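Local coordinates for protein ficolin-3 (Homo sapiens, PDB 2J5Z) that binds galactose through its fibrinogen-like domain and, as a lectin of innate immunity, probably recognises carbohydrates on the surfaces of microbes, at residues A[31-36]-A[90-95]; A[53-58]-A[216-221]; A[145-150]-A[180-185]; A[170-175]-A[186-191]. All blocks are in the same frame, centred on the assembly; numbering follows the deposited sequence.

From the N terminus, 31-36 and 53-58 come first, and 90-95 then returns to 31-36 to close interaction 1, laying a helix beside the end of a strand. Interaction 2 crosses it: 53-58 waits for 216-221 at the very C terminus, so a span of 157 residues is closed in the central sheet, where L31 and L93 pack on L53. Interactions 3 and 4 both fall within that span and cross each other, since 170-175 precedes 180-185 while 186-191 follows it. They tie together the loops of the galactose-binding region, meet each other at W175, and reach the sheet through R58, whose NH1 probably bonds to L185 O and G187 O.

Interaction 1: A[31-36]-A[90-95]; sequences LCLPEG and LHQLTL
In the fibrinogen-like fold, helix 87-94 lies beside the end of strand 28-32 and the type I turn from L33 to G36. Three leucines, each with CG anti to its carbonyl carbon, make the apolar half. L31 and L33 both meet L93 at CD2: L33 CD2 obliquely at 3.6 Å, L31 CD1 at about a right angle at 3.8 Å. L53 of strand 52-58 packs on L31 and L93. The polar half pairs Q92, its CG also anti to the carbonyl carbon (chi1 -73°) and its chain extended beyond CG, with E35, whose CG takes the crowded position (chi1 81°) before its chain straightens. Carboxylate and amide stand 51° apart and do not bond directly. R37 serves both, with a salt bridge to E35 OE2 and a hydrogen bond to Q92 OE1, while Q92 NE2 binds E88. One water accepts from Q92 NE2 and donates to E35 OE2; a second accepts from E35 N at 3.0 Å and donates to Q92 OE1 at 2.8 Å.

Interaction 2: A[53-58]-A[216-221]; sequences LVFQRR and VRMMLR
M218 CB sits over one face of the F55 ring, offset toward its rim and 3.5 Å from F55 CZ. The thioether adds an oblique Met-aromatic contact, with M218 SD 5.0 Å from the ring centroid. Next to it L220 CG packs 3.6 Å from F55 CE2. What brings the phenyl here is a chi1 of 66°, which holds F55 CG in the crowded position between backbone N and carbonyl carbon. That residue belongs to a classic beta bulge in the central antiparallel sheet of the fibrinogen-like domain: F55 and Q56 together face M218, whose carbonyl O takes F55 N at 2.9 Å, nearly along the C=O axis, and Q56 N only weakly at 3.4 Å. Flanking the bulge, the hydrogen-bonded pairs L53-L220 and R58-V216 each contribute two backbone bonds. On the face shared by V54 and M219, R57 and R217 run side by side, CG to CG 4.0 Å, with guanidinium planes just 9° apart; one water accepts from NH1 of both. The two like charges are probably tempered by acids, D44 and E104 for R217 and E80 of a neighbouring subunit for R57, which also bonds to S81 O. On the other face, Q56 OE1 is buried without a partner, while Q56 NE2 is bonded to N186.

Interaction 3: A[145-150]-A[180-185]; sequences LSLHSG and CYRSNL. With GAL (beta-D-galactopyranose), chain E.
The galactose pocket takes C180 and Y181 from a loop that is backed, on the side away from the sugar, by the short 3-10 turn 146-148. C180 N donates to the ring oxygen GAL O5 at 2.6 Å with an N-H...O angle of 160°, and weakly to GAL O1 at 3.0 Å. A cis peptide bond precedes C180, which probably helps to turn this N-H toward the ligand, and its disulfide to C167 ties the loop to helix 167-171. The Y181 ring lies between two groups: GAL O3 is 2.9 Å above one face, off-centre, and N184 CB is 3.4 Å above the centre of the opposite face. Its CG occupies the crowded first-torsion position (chi1 74°), and D202 holds its hydroxyl. In this fibrinogen-like domain V171, S179, Y199 and V209 complete the sugar site. Behind it, the H148 side chain runs alongside that of Y181, pointing the same way, and turns the edge of its imidazole to the backbone at Y181 and R182; the indole of W175 meets this ring edge-to-face. S183 OG, also in the crowded position (chi1 52°), lies 3.4 Å from L145 CD1, bonds to S144 O and is weakly bonded by W175 NE1. R182 is bent at chi2 and chi3, which puts its NH2 on D143 O.

Interaction 4: A[170-175]-A[186-191]; sequences IVHGAW and NGRYAV
H172 sets its imidazole obliquely against the stretched chain of R188, with ND1 of H172 3.7 Å from CD of R188. The histidine ring and the guanidinium are 29° from parallel, and H172 CE1 stands over one guanidinium face. R188 has CG anti to the backbone N and the chain straight as far as NE, while F66 stacks on the H172 ring. H172 leaves helix 167-171 with a positive phi of 57°, in a Schellman motif that sets the end of this helix, where V171 lines the galactose pocket, beside 186-191. G173, where a CB would lie 3.6 Å from G187 CA and from N186 O, lets the two segments pass with the CA atoms of G173 and G187 4.4 Å apart. One water donates to both H172 O and N186 O, another accepts from N186 N and donates to A174 O, and a third accepts from R188 N near V171 O. Deeper in, the N186 amide stands nearly perpendicular (86°) to the W175 indole, its ND2 in plane at the ring edge, 3.7 Å from W175 CE3. The same ND2 gives A174 O a weak bond of 3.4 Å, while Q56 of the central sheet holds N186 OD1.

Interaction 1: A[31-36]-A[90-95]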
loop_
_atom_site.group_PDB
_atom_site.type_symbol
_atom_site.label_atom_id
_atom_site.label_comp_id
_atom_site.label_asym_id
_atom_site.label_seq_id
_atom_site.Cartn_x
_atom_site.Cartn_y
_atom_site.Cartn_z
ATOM N N LEU A 31 8.167 14.931 1.349
ATOM C CA LEU A 31 9.333 15.777 1.564
ATOM C C LEU A 31 8.956 17.165 1.079
ATOM O O LEU A 31 8.094 17.304 0.221
ATOM C CB LEU A 31 10.537 15.309 0.746
ATOM C CG LEU A 31 11.077 13.890 0.866
ATOM C CD1 LEU A 31 12.406 13.769 0.133
ATOM C CD2 LEU A 31 11.232 13.505 2.331
ATOM N N CYS A 32 9.585 18.184 1.644
ATOM C CA CYS A 32 9.413 19.541 1.138
ATOM C C CYS A 32 10.664 19.859 0.334
ATOM O O CYS A 32 11.758 19.967 0.885
ATOM C CB CYS A 32 9.208 20.546 2.278
ATOM S SG CYS A 32 8.535 22.171 1.738
ATOM N N LEU A 33 10.497 19.953 -0.982
ATOM C CA LEU A 33 11.599 20.253 -1.887
ATOM C C LEU A 33 12.105 21.681 -1.712
ATOM O O LEU A 33 11.366 22.555 -1.255
ATOM C CB LEU A 33 11.158 20.049 -3.335
ATOM C CG LEU A 33 10.747 18.626 -3.725
ATOM C CD1 LEU A 33 10.186 18.626 -5.122
ATOM C CD2 LEU A 33 11.948 17.711 -3.639
ATOM N N PRO A 34 13.370 21.919 -2.075
ATOM C CA PRO A 34 13.978 23.244 -1.928
ATOM C C PRO A 34 13.104 24.359 -2.510
ATOM O O PRO A 34 13.063 25.461 -1.955
ATOM C CB PRO A 34 15.280 23.114 -2.716
ATOM C CG PRO A 34 15.630 21.661 -2.604
ATOM C CD PRO A 34 14.318 20.930 -2.622
ATOM N N GLU A 35 12.393 24.077 -3.599
ATOM C CA GLU A 35 11.547 25.104 -4.233
ATOM C C GLU A 35 10.204 25.305 -3.522
ATOM O O GLU A 35 9.391 26.128 -3.943
ATOM C CB GLU A 35 11.326 24.815 -5.731
ATOM C CG GLU A 35 10.240 23.778 -6.031
ATOM C CD GLU A 35 10.044 23.545 -7.518
ATOM O OE1 GLU A 35 10.857 24.060 -8.328
ATOM O OE2 GLU A 35 9.075 22.837 -7.882
ATOM N N GLY A 36 9.966 24.544 -2.458
ATOM C CA GLY A 36 8.743 24.701 -1.670
ATOM C C GLY A 36 7.562 23.909 -2.192
ATOM O O GLY A 36 6.409 24.311 -2.026
ATOM N N LEU A 90 14.428 14.241 -9.173
ATOM C CA LEU A 90 15.793 13.806 -8.854
ATOM C C LEU A 90 16.806 14.935 -9.022
ATOM O O LEU A 90 17.690 15.130 -8.178
ATOM C CB LEU A 90 16.195 12.593 -9.705
ATOM C CG LEU A 90 15.518 11.274 -9.295
ATOM C CD1 LEU A 90 15.666 10.182 -10.353
ATOM C CD2 LEU A 90 16.046 10.764 -7.941
ATOM N N HIS A 91 16.677 15.706 -10.103
ATOM C CA HIS A 91 17.535 16.880 -10.225
ATOM C C HIS A 91 17.359 17.855 -9.056
ATOM O O HIS A 91 18.343 18.359 -8.488
ATOM C CB HIS A 91 17.252 17.622 -11.541
ATOM C CG HIS A 91 18.003 18.910 -11.650
ATOM N ND1 HIS A 91 17.394 20.147 -11.568
ATOM C CD2 HIS A 91 19.328 19.149 -11.780
ATOM C CE1 HIS A 91 18.314 21.093 -11.669
ATOM N NE2 HIS A 91 19.495 20.515 -11.799
ATOM N N GLN A 92 16.111 18.156 -8.702
ATOM C CA GLN A 92 15.854 19.097 -7.604
ATOM C C GLN A 92 16.370 18.586 -6.258
ATOM O O GLN A 92 16.977 19.345 -5.487
ATOM C CB GLN A 92 14.360 19.461 -7.538
ATOM C CG GLN A 92 13.969 20.392 -8.703
ATOM C CD GLN A 92 12.502 20.733 -8.726
ATOM O OE1 GLN A 92 11.825 20.680 -7.700
ATOM N NE2 GLN A 92 12.008 21.128 -9.894
ATOM N N LEU A 93 16.174 17.296 -6.003
ATOM C CA LEU A 93 16.635 16.701 -4.748
ATOM C C LEU A 93 18.153 16.714 -4.650
ATOM O O LEU A 93 18.708 16.993 -3.586
ATOM C CB LEU A 93 16.152 15.256 -4.618
ATOM C CG LEU A 93 14.696 15.009 -4.241
ATOM C CD1 LEU A 93 14.323 13.600 -4.644
ATOM C CD2 LEU A 93 14.448 15.257 -2.745
ATOM N N THR A 94 18.820 16.414 -5.763
ATOM C CA THR A 94 20.259 16.150 -5.722
ATOM C C THR A 94 21.134 17.361 -6.033
ATOM O O THR A 94 22.360 17.245 -6.065
ATOM C CB THR A 94 20.655 14.947 -6.603
ATOM O OG1 THR A 94 20.386 15.240 -7.979
ATOM C CG2 THR A 94 19.881 13.688 -6.178
ATOM N N LEU A 95 20.495 18.517 -6.220
ATOM C CA LEU A 95 21.190 19.795 -6.418
ATOM C C LEU A 95 22.146 20.060 -5.265
ATOM O O LEU A 95 23.324 20.361 -5.479
ATOM C CB LEU A 95 20.177 20.951 -6.529
ATOM C CG LEU A 95 19.874 21.545 -7.917
ATOM C CD1 LEU A 95 18.408 21.958 -8.102
ATOM C CD2 LEU A 95 20.794 22.717 -8.181
HETATM O O HOH W 1 9.105 21.917 -10.480
HETATM O O HOH W 2 13.079 21.872 -5.497
#

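Interaction 2: A[53-58]-A[216-221]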
loop_
_atom_site.group_PDB
_atom_site.type_symbol
_atom_site.label_atom_id
_atom_site.label_comp_id
_atom_site.label_asym_id
_atom_site.label_seq_id
_atom_site.Cartn_x
_atom_site.Cartn_y
_atom_site.Cartn_z
ATOM N N LEU A 53 15.947 7.136 0.349
ATOM C CA LEU A 53 14.871 7.565 -0.532
ATOM C C LEU A 53 14.885 6.647 -1.751
ATOM O O LEU A 53 15.822 6.672 -2.545
ATOM C CB LEU A 53 15.090 9.023 -0.960
ATOM C CG LEU A 53 13.900 9.813 -1.508
ATOM C CD1 LEU A 53 14.285 11.299 -1.591
ATOM C CD2 LEU A 53 13.448 9.254 -2.866
ATOM N N VAL A 54 13.846 5.832 -1.896
ATOM C CA VAL A 54 13.765 4.884 -2.997
ATOM C C VAL A 54 13.126 5.565 -4.186
ATOM O O VAL A 54 11.954 5.961 -4.117
ATOM C CB VAL A 54 12.934 3.648 -2.613
ATOM C CG1 VAL A 54 12.869 2.634 -3.785
ATOM C CG2 VAL A 54 13.511 3.006 -1.332
ATOM N N PHE A 55 13.877 5.701 -5.277
ATOM C CA PHE A 55 13.351 6.456 -6.418
ATOM C C PHE A 55 12.976 5.595 -7.624
ATOM O O PHE A 55 12.401 6.099 -8.585
ATOM C CB PHE A 55 14.296 7.608 -6.834
ATOM C CG PHE A 55 15.644 7.167 -7.399
ATOM C CD1 PHE A 55 15.812 6.948 -8.765
ATOM C CD2 PHE A 55 16.751 7.050 -6.565
ATOM C CE1 PHE A 55 17.056 6.556 -9.289
ATOM C CE2 PHE A 55 18.005 6.676 -7.077
ATOM C CZ PHE A 55 18.155 6.438 -8.445
ATOM N N GLN A 56 13.344 4.314 -7.588
ATOM C CA GLN A 56 12.970 3.372 -8.658
ATOM C C GLN A 56 12.740 1.998 -8.042
ATOM O O GLN A 56 13.441 1.605 -7.122
ATOM C CB GLN A 56 14.069 3.290 -9.726
ATOM C CG GLN A 56 13.663 2.507 -11.000
ATOM C CD GLN A 56 14.176 1.061 -11.045
ATOM O OE1 GLN A 56 14.432 0.434 -10.019
ATOM N NE2 GLN A 56 14.314 0.534 -12.250
ATOM N N ARG A 57 11.739 1.276 -8.540
ATOM C CA ARG A 57 11.466 -0.037 -8.002
ATOM C C ARG A 57 10.841 -0.876 -9.108
ATOM O O ARG A 57 9.920 -0.414 -9.783
ATOM C CB ARG A 57 10.528 0.091 -6.795
ATOM C CG ARG A 57 10.271 -1.169 -6.020
ATOM C CD ARG A 57 9.716 -0.822 -4.625
ATOM N NE ARG A 57 8.338 -0.340 -4.676
ATOM C CZ ARG A 57 7.628 -0.003 -3.605
ATOM N NH1 ARG A 57 8.171 -0.074 -2.398
ATOM N NH2 ARG A 57 6.377 0.413 -3.734
ATOM N N ARG A 58 11.379 -2.081 -9.297
ATOM C CA ARG A 58 10.813 -3.104 -10.207
ATOM C C ARG A 58 10.480 -4.338 -9.374
ATOM O O ARG A 58 11.248 -4.698 -8.494
ATOM C CB ARG A 58 11.834 -3.501 -11.267
ATOM C CG ARG A 58 12.354 -2.365 -12.138
ATOM C CD ARG A 58 11.253 -1.531 -12.762
ATOM N NE ARG A 58 10.542 -2.194 -13.877
ATOM C CZ ARG A 58 11.021 -2.366 -15.106
ATOM N NH1 ARG A 58 12.263 -1.989 -15.428
ATOM N NH2 ARG A 58 10.256 -2.952 -16.028
ATOM N N VAL A 216 14.246 -5.047 -8.476
ATOM C CA VAL A 216 15.333 -4.073 -8.424
ATOM C C VAL A 216 14.864 -2.873 -7.613
ATOM O O VAL A 216 13.689 -2.532 -7.659
ATOM C CB VAL A 216 15.679 -3.578 -9.854
ATOM C CG1 VAL A 216 16.732 -2.478 -9.803
ATOM C CG2 VAL A 216 16.143 -4.747 -10.736
ATOM N N ARG A 217 15.766 -2.229 -6.878
ATOM C CA ARG A 217 15.458 -0.909 -6.305
ATOM C C ARG A 217 16.664 -0.016 -6.483
ATOM O O ARG A 217 17.786 -0.505 -6.446
ATOM C CB ARG A 217 15.122 -0.979 -4.816
ATOM C CG ARG A 217 13.921 -1.853 -4.451
ATOM C CD ARG A 217 13.451 -1.546 -3.038
ATOM N NE ARG A 217 14.443 -1.826 -2.003
ATOM C CZ ARG A 217 14.270 -1.492 -0.729
ATOM N NH1 ARG A 217 13.156 -0.874 -0.365
ATOM N NH2 ARG A 217 15.188 -1.775 0.182
ATOM N N MET A 218 16.431 1.283 -6.680
ATOM C CA MET A 218 17.521 2.270 -6.648
ATOM C C MET A 218 17.193 3.304 -5.587
ATOM O O MET A 218 16.070 3.820 -5.538
ATOM C CB MET A 218 17.692 2.953 -8.011
ATOM C CG MET A 218 17.809 1.984 -9.202
ATOM S SD MET A 218 17.930 2.824 -10.810
ATOM C CE MET A 218 19.607 3.461 -10.770
ATOM N N MET A 219 18.164 3.634 -4.739
ATOM C CA MET A 219 17.843 4.431 -3.568
ATOM C C MET A 219 18.988 5.364 -3.177
ATOM O O MET A 219 20.149 5.071 -3.455
ATOM C CB MET A 219 17.464 3.506 -2.400
ATOM C CG MET A 219 18.436 2.356 -2.172
ATOM S SD MET A 219 17.674 0.816 -1.524
ATOM C CE MET A 219 17.172 1.388 0.065
ATOM N N LEU A 220 18.639 6.480 -2.542
ATOM C CA LEU A 220 19.592 7.519 -2.153
ATOM C C LEU A 220 19.567 7.833 -0.671
ATOM O O LEU A 220 18.501 7.849 -0.031
ATOM C CB LEU A 220 19.245 8.831 -2.879
ATOM C CG LEU A 220 19.182 8.806 -4.393
ATOM C CD1 LEU A 220 18.710 10.165 -4.900
ATOM C CD2 LEU A 220 20.537 8.427 -4.986
ATOM N N ARG A 221 20.734 8.145 -0.118
ATOM C CA ARG A 221 20.785 8.600 1.262
ATOM C C ARG A 221 21.898 9.626 1.472
ATOM O O ARG A 221 23.049 9.415 1.075
ATOM C CB ARG A 221 20.962 7.413 2.213
ATOM C CG ARG A 221 21.062 7.811 3.678
ATOM C CD ARG A 221 21.069 6.597 4.603
ATOM N NE ARG A 221 22.318 5.830 4.545
ATOM C CZ ARG A 221 22.552 4.740 5.273
ATOM N NH1 ARG A 221 21.623 4.293 6.111
ATOM N NH2 ARG A 221 23.710 4.094 5.170
ATOM O OXT ARG A 221 21.670 10.681 2.060
HETATM O O HOH W 3 10.584 -1.304 -1.471
#

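Interaction 3: A[145-150]-A[180-185]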
loop_
_atom_site.group_PDB
_atom_site.type_symbol
_atom_site.label_atom_id
_atom_site.label_comp_id
_atom_site.label_asym_id
_atom_site.label_seq_id
_atom_site.Cartn_x
_atom_site.Cartn_y
_atom_site.Cartn_z
ATOM N N LEU A 145 27.511 0.812 -13.506
ATOM C CA LEU A 145 26.932 2.129 -13.719
ATOM C C LEU A 145 27.979 3.206 -14.032
ATOM O O LEU A 145 27.630 4.251 -14.563
ATOM C CB LEU A 145 26.082 2.545 -12.513
ATOM C CG LEU A 145 25.035 3.654 -12.717
ATOM C CD1 LEU A 145 24.039 3.284 -13.809
ATOM C CD2 LEU A 145 24.303 3.947 -11.418
ATOM N N SER A 146 29.255 2.943 -13.756
ATOM C CA SER A 146 30.285 3.968 -13.966
ATOM C C SER A 146 30.387 4.388 -15.419
ATOM O O SER A 146 30.578 5.570 -15.712
ATOM C CB SER A 146 31.656 3.500 -13.467
ATOM O OG SER A 146 31.665 3.404 -12.062
ATOM N N LEU A 147 30.259 3.424 -16.325
ATOM C CA LEU A 147 30.260 3.704 -17.766
ATOM C C LEU A 147 29.239 4.786 -18.110
ATOM O O LEU A 147 29.443 5.601 -19.007
ATOM C CB LEU A 147 29.952 2.426 -18.575
ATOM C CG LEU A 147 29.516 2.639 -20.035
ATOM C CD1 LEU A 147 30.661 3.165 -20.906
ATOM C CD2 LEU A 147 28.887 1.397 -20.675
ATOM N N HIS A 148 28.135 4.794 -17.373
ATOM C CA HIS A 148 27.029 5.673 -17.683
ATOM C C HIS A 148 27.182 7.064 -17.096
ATOM O O HIS A 148 26.459 7.984 -17.474
ATOM C CB HIS A 148 25.721 5.011 -17.260
ATOM C CG HIS A 148 25.379 3.837 -18.118
ATOM N ND1 HIS A 148 25.606 2.538 -17.726
ATOM C CD2 HIS A 148 24.901 3.775 -19.378
ATOM C CE1 HIS A 148 25.249 1.719 -18.701
ATOM N NE2 HIS A 148 24.819 2.445 -19.714
ATOM N N SER A 149 28.147 7.231 -16.206
ATOM C CA SER A 149 28.383 8.554 -15.633
ATOM C C SER A 149 28.832 9.524 -16.718
ATOM O O SER A 149 29.631 9.159 -17.575
ATOM C CB SER A 149 29.427 8.506 -14.530
ATOM O OG SER A 149 29.505 9.780 -13.896
ATOM N N GLY A 150 28.305 10.745 -16.693
ATOM C CA GLY A 150 28.665 11.751 -17.695
ATOM C C GLY A 150 27.798 11.730 -18.938
ATOM O O GLY A 150 27.997 12.542 -19.859
ATOM N N CYS A 180 25.262 0.171 -26.084
ATOM C CA CYS A 180 24.247 0.943 -25.376
ATOM C C CYS A 180 24.397 0.966 -23.852
ATOM O O CYS A 180 24.229 2.025 -23.239
ATOM C CB CYS A 180 22.850 0.455 -25.758
ATOM S SG CYS A 180 22.401 0.880 -27.438
ATOM N N TYR A 181 24.696 -0.179 -23.238
ATOM C CA TYR A 181 24.681 -0.251 -21.771
ATOM C C TYR A 181 25.491 -1.346 -21.061
ATOM O O TYR A 181 25.776 -2.411 -21.622
ATOM C CB TYR A 181 23.228 -0.312 -21.259
ATOM C CG TYR A 181 22.500 -1.640 -21.459
ATOM C CD1 TYR A 181 22.683 -2.698 -20.573
ATOM C CD2 TYR A 181 21.592 -1.808 -22.497
ATOM C CE1 TYR A 181 22.003 -3.901 -20.729
ATOM C CE2 TYR A 181 20.899 -3.012 -22.661
ATOM C CZ TYR A 181 21.114 -4.051 -21.776
ATOM O OH TYR A 181 20.438 -5.245 -21.915
ATOM N N ARG A 182 25.847 -1.062 -19.807
ATOM C CA ARG A 182 26.269 -2.084 -18.850
ATOM C C ARG A 182 25.140 -2.333 -17.853
ATOM O O ARG A 182 25.112 -3.368 -17.193
ATOM C CB ARG A 182 27.512 -1.639 -18.072
ATOM C CG ARG A 182 28.692 -1.195 -18.927
ATOM C CD ARG A 182 29.877 -2.129 -18.815
ATOM N NE ARG A 182 30.180 -2.493 -17.434
ATOM C CZ ARG A 182 30.617 -3.694 -17.073
ATOM N NH1 ARG A 182 30.804 -4.637 -17.991
ATOM N NH2 ARG A 182 30.865 -3.958 -15.804
ATOM N N SER A 183 24.227 -1.367 -17.721
ATOM C CA SER A 183 23.023 -1.539 -16.880
ATOM C C SER A 183 21.783 -0.983 -17.582
ATOM O O SER A 183 21.862 -0.044 -18.368
ATOM C CB SER A 183 23.194 -0.883 -15.505
ATOM O OG SER A 183 23.603 0.472 -15.636
ATOM N N ASN A 184 20.627 -1.551 -17.266
ATOM C CA ASN A 184 19.406 -1.246 -17.999
ATOM C C ASN A 184 18.202 -1.532 -17.104
ATOM O O ASN A 184 17.301 -2.296 -17.474
ATOM C CB ASN A 184 19.344 -2.140 -19.247
ATOM C CG ASN A 184 18.245 -1.755 -20.197
ATOM O OD1 ASN A 184 18.020 -0.560 -20.476
ATOM N ND2 ASN A 184 17.559 -2.776 -20.750
ATOM N N LEU A 185 18.187 -0.927 -15.924
ATOM C CA LEU A 185 17.228 -1.296 -14.884
ATOM C C LEU A 185 15.802 -0.815 -15.136
ATOM O O LEU A 185 14.889 -1.225 -14.431
ATOM C CB LEU A 185 17.700 -0.831 -13.502
ATOM C CG LEU A 185 19.050 -1.388 -13.030
ATOM C CD1 LEU A 185 19.370 -0.856 -11.638
ATOM C CD2 LEU A 185 19.123 -2.939 -13.063
HETATM C C1 GAL E . 26.014 -3.031 -25.316
HETATM C C2 GAL E . 25.418 -3.639 -24.057
HETATM C C3 GAL E . 24.328 -4.645 -24.402
HETATM C C4 GAL E . 23.416 -4.191 -25.543
HETATM C C5 GAL E . 24.154 -3.444 -26.643
HETATM C C6 GAL E . 23.171 -2.834 -27.634
HETATM O O1 GAL E . 27.016 -2.062 -24.984
HETATM O O2 GAL E . 26.445 -4.296 -23.300
HETATM O O3 GAL E . 23.537 -4.872 -23.234
HETATM O O4 GAL E . 22.380 -3.349 -25.029
HETATM O O5 GAL E . 24.945 -2.427 -26.035
HETATM O O6 GAL E . 23.623 -3.081 -28.971
#

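Interaction 4: A[170-175]-A[186-191]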
loop_
_atom_site.group_PDB
_atom_site.type_symbol
_atom_site.label_atom_id
_atom_site.label_comp_id
_atom_site.label_asym_id
_atom_site.label_seq_id
_atom_site.Cartn_x
_atom_site.Cartn_y
_atom_site.Cartn_z
ATOM N N ILE A 170 16.147 0.658 -29.487
ATOM C CA ILE A 170 16.847 -0.603 -29.703
ATOM C C ILE A 170 16.684 -1.586 -28.556
ATOM O O ILE A 170 16.371 -2.746 -28.792
ATOM C CB ILE A 170 18.353 -0.387 -30.007
ATOM C CG1 ILE A 170 18.530 0.327 -31.351
ATOM C CG2 ILE A 170 19.098 -1.712 -30.001
ATOM C CD1 ILE A 170 17.918 -0.428 -32.525
ATOM N N VAL A 171 16.884 -1.133 -27.312
ATOM C CA VAL A 171 16.872 -2.044 -26.165
ATOM C C VAL A 171 15.607 -1.961 -25.276
ATOM O O VAL A 171 15.558 -2.572 -24.209
ATOM C CB VAL A 171 18.146 -1.899 -25.285
ATOM C CG1 VAL A 171 19.375 -1.688 -26.172
ATOM C CG2 VAL A 171 18.006 -0.750 -24.299
ATOM N N HIS A 172 14.615 -1.202 -25.727
ATOM C CA HIS A 172 13.312 -1.082 -25.045
ATOM C C HIS A 172 13.428 -0.612 -23.588
ATOM O O HIS A 172 13.015 -1.310 -22.650
ATOM C CB HIS A 172 12.515 -2.391 -25.127
ATOM C CG HIS A 172 11.033 -2.181 -25.204
ATOM N ND1 HIS A 172 10.199 -2.329 -24.113
ATOM C CD2 HIS A 172 10.239 -1.815 -26.236
ATOM C CE1 HIS A 172 8.954 -2.070 -24.475
ATOM N NE2 HIS A 172 8.950 -1.756 -25.757
ATOM N N GLY A 173 13.998 0.576 -23.409
ATOM C CA GLY A 173 14.144 1.154 -22.078
ATOM C C GLY A 173 14.351 2.654 -22.098
ATOM O O GLY A 173 14.054 3.325 -23.099
ATOM N N ALA A 174 14.842 3.178 -20.976
ATOM C CA ALA A 174 15.250 4.569 -20.860
ATOM C C ALA A 174 16.406 4.585 -19.868
ATOM O O ALA A 174 16.320 3.962 -18.820
ATOM C CB ALA A 174 14.094 5.423 -20.324
ATOM N N TRP A 175 17.479 5.302 -20.179
ATOM C CA TRP A 175 18.667 5.252 -19.326
ATOM C C TRP A 175 19.666 6.240 -19.877
ATOM O O TRP A 175 19.442 6.848 -20.921
ATOM C CB TRP A 175 19.294 3.860 -19.401
ATOM C CG TRP A 175 20.137 3.370 -18.238
ATOM C CD1 TRP A 175 21.479 3.038 -18.267
ATOM C CD2 TRP A 175 19.684 3.065 -16.917
ATOM N NE1 TRP A 175 21.877 2.569 -17.043
ATOM C CE2 TRP A 175 20.801 2.574 -16.193
ATOM C CE3 TRP A 175 18.445 3.166 -16.268
ATOM C CZ2 TRP A 175 20.713 2.180 -14.849
ATOM C CZ3 TRP A 175 18.354 2.776 -14.940
ATOM C CH2 TRP A 175 19.486 2.298 -14.238
ATOM N N ASN A 186 15.629 0.053 -16.130
ATOM C CA ASN A 186 14.299 0.504 -16.550
ATOM C C ASN A 186 13.904 -0.256 -17.808
ATOM O O ASN A 186 13.051 0.190 -18.584
ATOM C CB ASN A 186 14.279 2.007 -16.825
ATOM C CG ASN A 186 14.444 2.841 -15.570
ATOM O OD1 ASN A 186 14.137 2.388 -14.467
ATOM N ND2 ASN A 186 14.913 4.080 -15.736
ATOM N N GLY A 187 14.539 -1.407 -18.008
ATOM C CA GLY A 187 14.298 -2.194 -19.216
ATOM C C GLY A 187 13.026 -3.014 -19.105
ATOM O O GLY A 187 12.296 -2.915 -18.121
ATOM N N ARG A 188 12.773 -3.837 -20.116
ATOM C CA ARG A 188 11.545 -4.625 -20.183
ATOM C C ARG A 188 11.479 -5.743 -19.147
ATOM O O ARG A 188 12.421 -6.513 -18.972
ATOM C CB ARG A 188 11.371 -5.196 -21.593
ATOM C CG ARG A 188 10.011 -5.792 -21.843
ATOM C CD ARG A 188 9.760 -5.909 -23.349
ATOM N NE ARG A 188 8.364 -6.202 -23.631
ATOM C CZ ARG A 188 7.899 -6.486 -24.838
ATOM N NH1 ARG A 188 8.725 -6.510 -25.876
ATOM N NH2 ARG A 188 6.608 -6.748 -25.001
ATOM N N TYR A 189 10.353 -5.839 -18.445
ATOM C CA TYR A 189 10.231 -6.839 -17.401
ATOM C C TYR A 189 10.062 -8.250 -17.961
ATOM O O TYR A 189 9.458 -8.436 -19.015
ATOM C CB TYR A 189 9.072 -6.525 -16.445
ATOM C CG TYR A 189 9.175 -7.296 -15.157
ATOM C CD1 TYR A 189 9.922 -6.806 -14.089
ATOM C CD2 TYR A 189 8.553 -8.534 -15.011
ATOM C CE1 TYR A 189 10.031 -7.515 -12.904
ATOM C CE2 TYR A 189 8.663 -9.254 -13.842
ATOM C CZ TYR A 189 9.404 -8.746 -12.785
ATOM O OH TYR A 189 9.509 -9.455 -11.605
ATOM N N ALA A 190 10.606 -9.217 -17.233
ATOM C CA ALA A 190 10.453 -10.638 -17.530
ATOM C C ALA A 190 10.228 -11.426 -16.244
ATOM O O ALA A 190 10.958 -11.251 -15.260
ATOM C CB ALA A 190 11.689 -11.163 -18.276
ATOM N N VAL A 191 9.226 -12.309 -16.243
ATOM C CA VAL A 191 8.914 -13.083 -15.037
ATOM C C VAL A 191 9.839 -14.274 -14.812
ATOM O O VAL A 191 9.810 -14.878 -13.743
ATOM C CB VAL A 191 7.435 -13.542 -14.986
ATOM C CG1 VAL A 191 6.513 -12.342 -15.139
ATOM C CG2 VAL A 191 7.151 -14.589 -16.059
HETATM O O HOH W 4 14.852 -3.982 -21.852
HETATM O O HOH W 5 11.180 -0.663 -20.530
HETATM O O HOH W 6 16.828 1.138 -18.654
#